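Local coordinates for protein prolyl-tRNA synthetase (Naegleria fowleri, PDB 6UYH) that attaches proline to its cognate tRNA, probably by first activating the amino acid with ATP and then transferring it to the tRNA 3' end, at residues V99-K104 against P113-P118; M75-V80 against E121-P126. All coordinates share one frame; numbering follows the deposited sequence.

Interaction 1: residues V99-K104 against P113-P118; sequences VAWVTK and PIALRP. With HFG (7-bromo-6-chloro-3-{3-[(2R,3S)-3-hydroxypiperidin-2-yl]-2-oxopropyl}quinazolin-4(3H)-one), chain D.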
ATOM      1  N   VAL A  99      15.804  -1.952  17.423  1.00 22.71           N
ATOM      2  CA  VAL A  99      16.054  -1.269  16.154  1.00 21.99           C
ATOM      3  C   VAL A  99      16.899  -2.155  15.247  1.00 20.68           C
ATOM      4  O   VAL A  99      17.956  -2.642  15.654  1.00 22.75           O
ATOM      5  CB  VAL A  99      16.765   0.074  16.391  1.00 26.81           C
ATOM      6  CG1 VAL A  99      16.925   0.800  15.081  1.00 23.31           C
ATOM      7  CG2 VAL A  99      16.021   0.933  17.424  1.00 26.26           C
ATOM      8  N   ALA A 100      16.466  -2.316  13.996  1.00 21.79           N
ATOM      9  CA  ALA A 100      17.233  -3.045  12.992  1.00 18.94           C
ATOM     10  C   ALA A 100      18.110  -2.071  12.211  1.00 21.10           C
ATOM     11  O   ALA A 100      17.625  -1.029  11.762  1.00 21.55           O
ATOM     12  CB  ALA A 100      16.293  -3.792  12.040  1.00 19.18           C
ATOM     13  N   TRP A 101      19.396  -2.407  12.059  1.00 21.56           N
ATOM     14  CA  TRP A 101      20.379  -1.507  11.463  1.00 24.15           C
ATOM     15  C   TRP A 101      20.914  -2.050  10.147  1.00 24.14           C
ATOM     16  O   TRP A 101      21.416  -3.176  10.090  1.00 22.50           O
ATOM     17  CB  TRP A 101      21.548  -1.269  12.415  1.00 22.75           C
ATOM     18  CG  TRP A 101      21.157  -0.416  13.567  1.00 26.78           C
ATOM     19  CD1 TRP A 101      20.760  -0.834  14.803  1.00 29.67           C
ATOM     20  CD2 TRP A 101      21.101   1.013  13.586  1.00 26.99           C
ATOM     21  NE1 TRP A 101      20.466   0.248  15.595  1.00 32.07           N
ATOM     22  CE2 TRP A 101      20.665   1.396  14.871  1.00 28.72           C
ATOM     23  CE3 TRP A 101      21.390   2.009  12.642  1.00 21.65           C
ATOM     24  CZ2 TRP A 101      20.509   2.729  15.243  1.00 26.90           C
ATOM     25  CZ3 TRP A 101      21.228   3.339  13.012  1.00 29.15           C
ATOM     26  CH2 TRP A 101      20.792   3.683  14.306  1.00 26.59           C
ATOM     27  N   VAL A 102      20.860  -1.217   9.111  1.00 21.52           N
ATOM     28  CA  VAL A 102      21.544  -1.490   7.852  1.00 20.71           C
ATOM     29  C   VAL A 102      22.981  -1.015   7.999  1.00 21.12           C
ATOM     30  O   VAL A 102      23.223   0.157   8.305  1.00 28.82           O
ATOM     31  CB  VAL A 102      20.852  -0.778   6.678  1.00 22.30           C
ATOM     32  CG1 VAL A 102      21.649  -0.986   5.390  1.00 23.51           C
ATOM     33  CG2 VAL A 102      19.423  -1.258   6.531  1.00 27.56           C
ATOM     34  N   THR A 103      23.942  -1.918   7.807  1.00 22.60           N
ATOM     35  CA  THR A 103      25.336  -1.544   7.997  1.00 24.70           C
ATOM     36  C   THR A 103      26.239  -1.879   6.824  1.00 24.20           C
ATOM     37  O   THR A 103      27.432  -1.564   6.878  1.00 26.61           O
ATOM     38  CB  THR A 103      25.918  -2.210   9.256  1.00 33.00           C
ATOM     39  OG1 THR A 103      26.187  -3.588   8.978  1.00 38.48           O
ATOM     40  CG2 THR A 103      24.944  -2.103  10.427  1.00 30.16           C
ATOM     41  N   LYS A 104      25.730  -2.515   5.779  1.00 28.32           N
ATOM     42  CA  LYS A 104      26.573  -2.917   4.666  1.00 29.26           C
ATOM     43  C   LYS A 104      25.795  -2.774   3.367  1.00 24.98           C
ATOM     44  O   LYS A 104      24.574  -2.935   3.331  1.00 24.19           O
ATOM     45  CB  LYS A 104      27.074  -4.372   4.803  1.00 31.23           C
ATOM     46  CG  LYS A 104      27.890  -4.661   6.054  1.00 37.44           C
ATOM     47  CD  LYS A 104      28.507  -6.055   6.025  1.00 42.14           C
ATOM     48  CE  LYS A 104      29.619  -6.147   5.001  1.00 45.59           C
ATOM     49  NZ  LYS A 104      30.509  -7.314   5.253  1.00 50.03           N
ATOM     50  N   PRO A 113      25.799   3.762   9.170  1.00 25.96           N
ATOM     51  CA  PRO A 113      24.645   2.875   9.364  1.00 28.05           C
ATOM     52  C   PRO A 113      23.352   3.665   9.515  1.00 28.00           C
ATOM     53  O   PRO A 113      23.318   4.743  10.116  1.00 30.56           O
ATOM     54  CB  PRO A 113      24.992   2.117  10.653  1.00 32.17           C
ATOM     55  CG  PRO A 113      26.482   2.144  10.705  1.00 34.28           C
ATOM     56  CD  PRO A 113      26.890   3.470  10.115  1.00 35.13           C
ATOM     57  N   ILE A 114      22.279   3.115   8.960  1.00 23.40           N
ATOM     58  CA  ILE A 114      20.955   3.718   9.043  1.00 20.64           C
ATOM     59  C   ILE A 114      19.989   2.650   9.530  1.00 21.66           C
ATOM     60  O   ILE A 114      20.223   1.450   9.353  1.00 25.92           O
ATOM     61  CB  ILE A 114      20.496   4.306   7.696  1.00 28.36           C
ATOM     62  CG1 ILE A 114      20.561   3.238   6.611  1.00 27.16           C
ATOM     63  CG2 ILE A 114      21.341   5.537   7.318  1.00 24.41           C
ATOM     64  CD1 ILE A 114      20.125   3.739   5.260  1.00 36.29           C
ATOM     65  N   ALA A 115      18.902   3.090  10.149  1.00 18.74           N
ATOM     66  CA  ALA A 115      17.956   2.176  10.771  1.00 18.49           C
ATOM     67  C   ALA A 115      16.686   2.025   9.941  1.00 20.69           C
ATOM     68  O   ALA A 115      16.353   2.862   9.097  1.00 20.66           O
ATOM     69  CB  ALA A 115      17.617   2.649  12.190  1.00 20.10           C
ATOM     70  N   LEU A 116      15.983   0.921  10.182  1.00 18.67           N
ATOM     71  CA  LEU A 116      14.678   0.690   9.582  1.00 16.48           C
ATOM     72  C   LEU A 116      13.586   1.230  10.496  1.00 18.59           C
ATOM     73  O   LEU A 116      13.639   1.052  11.719  1.00 20.56           O
ATOM     74  CB  LEU A 116      14.449  -0.799   9.325  1.00 18.31           C
ATOM     75  CG  LEU A 116      15.541  -1.521   8.538  1.00 18.20           C
ATOM     76  CD1 LEU A 116      15.191  -2.983   8.415  1.00 20.55           C
ATOM     77  CD2 LEU A 116      15.748  -0.882   7.155  1.00 21.22           C
ATOM     78  N   ARG A 117      12.610   1.897   9.887  1.00 16.40           N
ATOM     79  CA  ARG A 117      11.414   2.490  10.472  1.00 17.39           C
ATOM     80  C   ARG A 117      10.782   1.595  11.532  1.00 16.59           C
ATOM     81  O   ARG A 117      10.241   0.536  11.191  1.00 17.09           O
ATOM     82  CB  ARG A 117      10.398   2.757   9.343  1.00 18.93           C
ATOM     83  CG  ARG A 117       9.010   3.195   9.787  1.00 27.82           C
ATOM     84  CD  ARG A 117       8.198   3.642   8.569  1.00 28.73           C
ATOM     85  NE  ARG A 117       8.149   2.608   7.539  1.00 24.12           N
ATOM     86  CZ  ARG A 117       8.105   2.841   6.233  1.00 21.41           C
ATOM     87  NH1 ARG A 117       8.120   4.080   5.759  1.00 18.46           N
ATOM     88  NH2 ARG A 117       8.055   1.826   5.386  1.00 24.99           N
ATOM     89  N   PRO A 118      10.815   1.985  12.814  1.00 17.50           N
ATOM     90  CA  PRO A 118      10.051   1.254  13.840  1.00 21.63           C
ATOM     91  C   PRO A 118       8.731   1.939  14.163  1.00 19.74           C
ATOM     92  O   PRO A 118       7.882   1.402  14.881  1.00 22.32           O
ATOM     93  CB  PRO A 118      10.992   1.285  15.043  1.00 24.71           C
ATOM     94  CG  PRO A 118      11.666   2.628  14.912  1.00 23.66           C
ATOM     95  CD  PRO A 118      11.793   2.911  13.422  1.00 19.02           C
TER
HETATM   96  O4' HFG D 602       5.209   3.675  17.884  1.00 20.28           O
HETATM   97  C21 HFG D 602       4.915   4.121  18.973  1.00 24.81           C
HETATM   98  C3' HFG D 602       3.972   5.292  19.130  1.00 20.55           C
HETATM   99  C2' HFG D 602       2.960   5.490  17.994  1.00 20.83           C
HETATM  100  N1' HFG D 602       3.599   5.870  16.727  1.00 17.42           N
HETATM  101  C6' HFG D 602       2.612   6.202  15.693  1.00 16.82           C
HETATM  102  C5' HFG D 602       1.686   5.050  15.406  1.00 18.02           C
HETATM  103  C4' HFG D 602       1.029   4.555  16.698  1.00 17.85           C
HETATM  104  C39 HFG D 602       2.074   4.265  17.761  1.00 16.99           C
HETATM  105  O7' HFG D 602       1.427   3.888  18.980  1.00 18.66           O
HETATM  106  C1' HFG D 602       5.504   3.528  20.262  1.00 20.25           C
HETATM  107  N3  HFG D 602       6.751   2.809  20.012  1.00 19.80           N
HETATM  108  C4  HFG D 602       7.866   3.554  19.653  1.00 16.95           C
HETATM  109  O11 HFG D 602       7.821   4.770  19.594  1.00 22.03           O
HETATM  110  C10 HFG D 602       9.042   2.738  19.322  1.00 22.33           C
HETATM  111  C5  HFG D 602      10.240   3.350  18.958  1.00 20.51           C
HETATM  112  C2  HFG D 602       6.778   1.442  20.056  1.00 22.25           C
HETATM  113  N1  HFG D 602       7.778   0.692  19.759  1.00 23.99           N
HETATM  114  C9  HFG D 602       8.946   1.345  19.362  1.00 23.05           C
HETATM  115  C8  HFG D 602      10.036   0.565  18.979  1.00 22.26           C
HETATM  116  C7  HFG D 602      11.211   1.191  18.591  1.00 23.39           C
HETATM  117 BR1  HFG D 602      12.634   0.105  17.977  1.00 38.31          BR
HETATM  118  C6  HFG D 602      11.322   2.565  18.611  1.00 21.53           C
HETATM  119 CL1  HFG D 602      12.833   3.347  18.255  1.00 29.18          CL
HETATM  120  O   HOH W   1      13.894  -1.121  13.330  1.00 20.69           O
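W101 and V102 pair with A115 and I114 as neighbouring strands of an antiparallel beta hairpin, 100-105 and 108-116, in the class II catalytic core. V102 and I114 form a hydrogen-bonded pair, each giving its N-H to the other's carbonyl. V102 N lies 2.8 Å from I114 O, and the return bond from I114 N to V102 O is longer at 3.2 Å. Farther along, L116 N reaches A100 O at 3.0 Å. A100 N and L116 O are joined instead through a water, which accepts from the first and donates to the second.

W101 and A115 make the non-hydrogen-bonded pair. The A115 methyl lies over the indole face, its CB 3.8 Å from the centroid of the six-membered ring and 11° off the normal, a CH-pi contact. V99 CG1 covers the same indole face and also meets A115 CB, at 3.5 Å; alanine suits a place where a single methyl fits against both. On the face of the sheet that carries V102 and I114, V102 CG2 touches L116 CD2 at 3.7 Å, the two side chains crossing at about a right angle, and F79 packs onto these branched residues.

W101, V102 and K104 pair with a strand of the second subunit, carrying the sheet across the dimer interface.

V99 splits its branches: CG1, anti to the backbone N (chi1 -176°), faces the hairpin, which leaves CG2 anti to the carbonyl carbon and 3.5 Å from the bromine of halofuginone (BR1). P118 CB and CG rest against the ligand's halogenated ring, so the residues flanking this open end of the hairpin, V99 and P118, line the halofuginone pocket.

Interaction 2: residues M75-V80 against E121-P126; sequences MFPLFV and ETIMYP. With HFG (7-bromo-6-chloro-3-{3-[(2R,3S)-3-hydroxypiperidin-2-yl]-2-oxopropyl}quinazolin-4(3H)-one), chain D.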
ATOM      1  N   MET A  75       3.758   9.301   1.888  1.00 17.60           N
ATOM      2  CA  MET A  75       4.710   8.215   2.117  1.00 14.62           C
ATOM      3  C   MET A  75       6.070   8.806   2.469  1.00 14.64           C
ATOM      4  O   MET A  75       6.723   9.421   1.617  1.00 16.78           O
ATOM      5  CB  MET A  75       4.835   7.290   0.909  1.00 14.11           C
ATOM      6  CG  MET A  75       5.698   6.052   1.219  1.00 15.24           C
ATOM      7  SD  MET A  75       5.040   5.074   2.599  1.00 21.39           S
ATOM      8  CE  MET A  75       3.374   4.766   2.030  1.00 17.80           C
ATOM      9  N   PHE A  76       6.499   8.583   3.698  1.00 16.65           N
ATOM     10  CA  PHE A  76       7.831   8.941   4.165  1.00 14.78           C
ATOM     11  C   PHE A  76       8.752   7.735   4.062  1.00 17.15           C
ATOM     12  O   PHE A  76       8.292   6.602   3.880  1.00 16.73           O
ATOM     13  CB  PHE A  76       7.766   9.433   5.609  1.00 14.46           C
ATOM     14  CG  PHE A  76       7.358  10.876   5.766  1.00 17.25           C
ATOM     15  CD1 PHE A  76       6.033  11.258   5.638  1.00 18.87           C
ATOM     16  CD2 PHE A  76       8.302  11.838   6.101  1.00 16.56           C
ATOM     17  CE1 PHE A  76       5.651  12.595   5.821  1.00 16.28           C
ATOM     18  CE2 PHE A  76       7.936  13.166   6.290  1.00 15.02           C
ATOM     19  CZ  PHE A  76       6.608  13.546   6.149  1.00 20.13           C
ATOM     20  N   PRO A  77      10.072   7.935   4.182  1.00 17.11           N
ATOM     21  CA  PRO A  77      11.015   6.842   3.908  1.00 16.66           C
ATOM     22  C   PRO A  77      11.059   5.748   4.976  1.00 15.42           C
ATOM     23  O   PRO A  77      10.708   5.932   6.147  1.00 16.18           O
ATOM     24  CB  PRO A  77      12.368   7.563   3.823  1.00 21.31           C
ATOM     25  CG  PRO A  77      12.017   8.947   3.373  1.00 18.44           C
ATOM     26  CD  PRO A  77      10.755   9.241   4.164  1.00 16.53           C
ATOM     27  N   LEU A  78      11.539   4.583   4.526  1.00 14.21           N
ATOM     28  CA  LEU A  78      11.786   3.431   5.389  1.00 12.21           C
ATOM     29  C   LEU A  78      12.998   3.649   6.283  1.00 15.40           C
ATOM     30  O   LEU A  78      13.069   3.089   7.379  1.00 18.69           O
ATOM     31  CB  LEU A  78      12.024   2.182   4.512  1.00 15.95           C
ATOM     32  CG  LEU A  78      12.550   0.907   5.180  1.00 18.16           C
ATOM     33  CD1 LEU A  78      11.494   0.286   6.090  1.00 20.64           C
ATOM     34  CD2 LEU A  78      13.006  -0.090   4.115  1.00 23.43           C
ATOM     35  N   PHE A  79      13.966   4.427   5.820  1.00 16.81           N
ATOM     36  CA  PHE A  79      15.224   4.588   6.533  1.00 18.70           C
ATOM     37  C   PHE A  79      15.174   5.807   7.429  1.00 19.36           C
ATOM     38  O   PHE A  79      14.564   6.823   7.087  1.00 17.18           O
ATOM     39  CB  PHE A  79      16.387   4.739   5.556  1.00 16.67           C
ATOM     40  CG  PHE A  79      16.624   3.528   4.715  1.00 20.31           C
ATOM     41  CD1 PHE A  79      16.876   2.297   5.310  1.00 23.15           C
ATOM     42  CD2 PHE A  79      16.604   3.610   3.333  1.00 27.63           C
ATOM     43  CE1 PHE A  79      17.102   1.167   4.535  1.00 27.59           C
ATOM     44  CE2 PHE A  79      16.824   2.488   2.555  1.00 30.19           C
ATOM     45  CZ  PHE A  79      17.074   1.268   3.151  1.00 29.38           C
ATOM     46  N   VAL A  80      15.868   5.715   8.561  1.00 16.36           N
ATOM     47  CA  VAL A  80      15.972   6.834   9.490  1.00 16.84           C
ATOM     48  C   VAL A  80      17.400   6.881  10.012  1.00 17.37           C
ATOM     49  O   VAL A  80      18.016   5.838  10.260  1.00 20.34           O
ATOM     50  CB  VAL A  80      14.923   6.727  10.627  1.00 17.53           C
ATOM     51  CG1 VAL A  80      15.078   5.413  11.424  1.00 20.82           C
ATOM     52  CG2 VAL A  80      14.993   7.943  11.562  1.00 16.49           C
ATOM     53  N   GLU A 121       7.653   8.979  13.979  1.00 19.52           N
ATOM     54  CA  GLU A 121       7.730  10.292  14.623  1.00 20.35           C
ATOM     55  C   GLU A 121       9.017  11.034  14.256  1.00 19.15           C
ATOM     56  O   GLU A 121       8.980  12.216  13.887  1.00 18.80           O
ATOM     57  CB  GLU A 121       7.642  10.152  16.142  1.00 18.92           C
ATOM     58  CG  GLU A 121       6.232   9.937  16.694  1.00 21.40           C
ATOM     59  CD  GLU A 121       5.782   8.489  16.630  1.00 23.87           C
ATOM     60  OE1 GLU A 121       6.555   7.626  16.163  1.00 22.91           O
ATOM     61  OE2 GLU A 121       4.647   8.211  17.056  1.00 25.04           O
ATOM     62  N   THR A 122      10.173  10.364  14.379  1.00 17.39           N
ATOM     63  CA  THR A 122      11.450  11.043  14.142  1.00 19.80           C
ATOM     64  C   THR A 122      11.758  11.198  12.660  1.00 16.47           C
ATOM     65  O   THR A 122      12.669  11.962  12.306  1.00 19.92           O
ATOM     66  CB  THR A 122      12.616  10.309  14.821  1.00 20.56           C
ATOM     67  OG1 THR A 122      12.789   9.011  14.234  1.00 21.95           O
ATOM     68  CG2 THR A 122      12.384  10.183  16.335  1.00 23.22           C
ATOM     69  N   ILE A 123      11.013  10.494  11.803  1.00 16.85           N
ATOM     70  CA  ILE A 123      11.138  10.607  10.353  1.00 17.26           C
ATOM     71  C   ILE A 123      10.310  11.777   9.829  1.00 19.61           C
ATOM     72  O   ILE A 123      10.713  12.454   8.879  1.00 19.38           O
ATOM     73  CB  ILE A 123      10.700   9.279   9.698  1.00 17.31           C
ATOM     74  CG1 ILE A 123      11.600   8.135  10.172  1.00 18.74           C
ATOM     75  CG2 ILE A 123      10.671   9.383   8.155  1.00 17.59           C
ATOM     76  CD1 ILE A 123      11.171   6.757   9.649  1.00 16.66           C
ATOM     77  N   MET A 124       9.161  12.043  10.449  1.00 17.31           N
ATOM     78  CA  MET A 124       8.199  13.017   9.955  1.00 17.75           C
ATOM     79  C   MET A 124       8.285  14.380  10.623  1.00 22.72           C
ATOM     80  O   MET A 124       8.027  15.391   9.961  1.00 21.09           O
ATOM     81  CB  MET A 124       6.781  12.474  10.133  1.00 16.80           C
ATOM     82  CG  MET A 124       6.522  11.242   9.299  1.00 15.02           C
ATOM     83  SD  MET A 124       4.924  10.490   9.691  1.00 21.35           S
ATOM     84  CE  MET A 124       3.813  11.724   9.031  1.00 18.07           C
ATOM     85  N   TYR A 125       8.640  14.447  11.899  1.00 21.44           N
ATOM     86  CA  TYR A 125       8.424  15.703  12.608  1.00 19.36           C
ATOM     87  C   TYR A 125       9.424  16.800  12.238  1.00 20.01           C
ATOM     88  O   TYR A 125       9.072  17.979  12.354  1.00 23.47           O
ATOM     89  CB  TYR A 125       8.387  15.460  14.124  1.00 20.96           C
ATOM     90  CG  TYR A 125       7.167  14.661  14.562  1.00 22.63           C
ATOM     91  CD1 TYR A 125       6.128  14.398  13.662  1.00 25.46           C
ATOM     92  CD2 TYR A 125       7.056  14.151  15.852  1.00 24.03           C
ATOM     93  CE1 TYR A 125       5.017  13.667  14.045  1.00 20.35           C
ATOM     94  CE2 TYR A 125       5.943  13.408  16.247  1.00 21.92           C
ATOM     95  CZ  TYR A 125       4.930  13.168  15.335  1.00 21.46           C
ATOM     96  OH  TYR A 125       3.819  12.434  15.714  1.00 22.92           O
ATOM     97  N   PRO A 126      10.636  16.500  11.741  1.00 21.33           N
ATOM     98  CA  PRO A 126      11.435  17.599  11.169  1.00 26.32           C
ATOM     99  C   PRO A 126      10.748  18.274   9.992  1.00 24.89           C
ATOM    100  O   PRO A 126      10.844  19.498   9.847  1.00 24.99           O
ATOM    101  CB  PRO A 126      12.747  16.908  10.775  1.00 26.00           C
ATOM    102  CG  PRO A 126      12.868  15.791  11.763  1.00 24.19           C
ATOM    103  CD  PRO A 126      11.452  15.279  11.893  1.00 22.68           C
TER
HETATM  104  O4' HFG D 602       5.209   3.675  17.884  1.00 20.28           O
HETATM  105  C21 HFG D 602       4.915   4.121  18.973  1.00 24.81           C
HETATM  106  C3' HFG D 602       3.972   5.292  19.130  1.00 20.55           C
HETATM  107  C2' HFG D 602       2.960   5.490  17.994  1.00 20.83           C
HETATM  108  N1' HFG D 602       3.599   5.870  16.727  1.00 17.42           N
HETATM  109  C6' HFG D 602       2.612   6.202  15.693  1.00 16.82           C
HETATM  110  C5' HFG D 602       1.686   5.050  15.406  1.00 18.02           C
HETATM  111  C4' HFG D 602       1.029   4.555  16.698  1.00 17.85           C
HETATM  112  C39 HFG D 602       2.074   4.265  17.761  1.00 16.99           C
HETATM  113  O7' HFG D 602       1.427   3.888  18.980  1.00 18.66           O
HETATM  114  C1' HFG D 602       5.504   3.528  20.262  1.00 20.25           C
HETATM  115  N3  HFG D 602       6.751   2.809  20.012  1.00 19.80           N
HETATM  116  C4  HFG D 602       7.866   3.554  19.653  1.00 16.95           C
HETATM  117  O11 HFG D 602       7.821   4.770  19.594  1.00 22.03           O
HETATM  118  C10 HFG D 602       9.042   2.738  19.322  1.00 22.33           C
HETATM  119  C5  HFG D 602      10.240   3.350  18.958  1.00 20.51           C
HETATM  120  C2  HFG D 602       6.778   1.442  20.056  1.00 22.25           C
HETATM  121  N1  HFG D 602       7.778   0.692  19.759  1.00 23.99           N
HETATM  122  C9  HFG D 602       8.946   1.345  19.362  1.00 23.05           C
HETATM  123  C8  HFG D 602      10.036   0.565  18.979  1.00 22.26           C
HETATM  124  C7  HFG D 602      11.211   1.191  18.591  1.00 23.39           C
HETATM  125 BR1  HFG D 602      12.634   0.105  17.977  1.00 38.31          BR
HETATM  126  C6  HFG D 602      11.322   2.565  18.611  1.00 21.53           C
HETATM  127 CL1  HFG D 602      12.833   3.347  18.255  1.00 29.18          CL
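M124 and I123 of the helix carry this buried, mainly apolar junction, with no hydrogen bond between the two segments, meeting F76, P77 and V80. The CG methylene of M124 sits over the centre of the F76 ring, 3.5 Å from the centroid and 6° off its normal, a nearly ideal CH-pi contact. The two side chains cross at about a right angle, and a bend at chi3 (69°) brings M124 CE to 3.8 Å from F76 CE1. SD stands obliquely at 4.6 Å from the ring centroid, a Met-aromatic contact that flexible, unbranched methionine makes easily.

I123 uses all three of its outer carbons. CG1 meets V80 CB at 3.6 Å, CG2 turns to F76 CB at 3.9 Å, and CD1 reaches P77 O at 3.6 Å. Its branching at CB lets one residue fill the angle between F76 and V80. Beside it, V80 CG2 touches T122 OG1.

A shell outward, E121 at the start of the helix points to the ligand. Its OE2 accepts a 2.6 Å hydrogen bond from N1' of halofuginone, while OE1 is bonded to T119 OG1, itself bonded to halofuginone, so the carboxylate is gripped at both oxygens. T119 and E121 fit the Thr-X-Glu motif of prolyl-tRNA synthetases, so this carboxylate probably also receives the amino group of proline. The first helical turn is tied by Y125 N to E121 O, and Y125 OH is bonded to H171.

F76 N bonds to Q144 of strand 140-149, and Y39 of the second subunit packs on P77 and I123. Helix 121-131 thus lies between residues 75-80, with V80 in the strand bonded to 108-116, and strand 261-272, which Y125 touches through Q266 and S268.

From the N terminus the chain first runs through 75-80, whose last residues enter strand 79-81. It then passes helix 82-85 and reaches 99-104, turns, and returns through 113-118, so interaction 1 closes a short hairpin. After two more residues the chain enters helix 121-131, whose first turn comes back to 75-80; interaction 2 therefore closes a longer loop that wholly encloses the hairpin. The two meet where A115 N bonds to V80 O and R117 N to L78 O, putting strand 108-116 between 79-81 and 100-105. Together they tie the three-stranded sheet to the helix, and both face halofuginone and the second subunit.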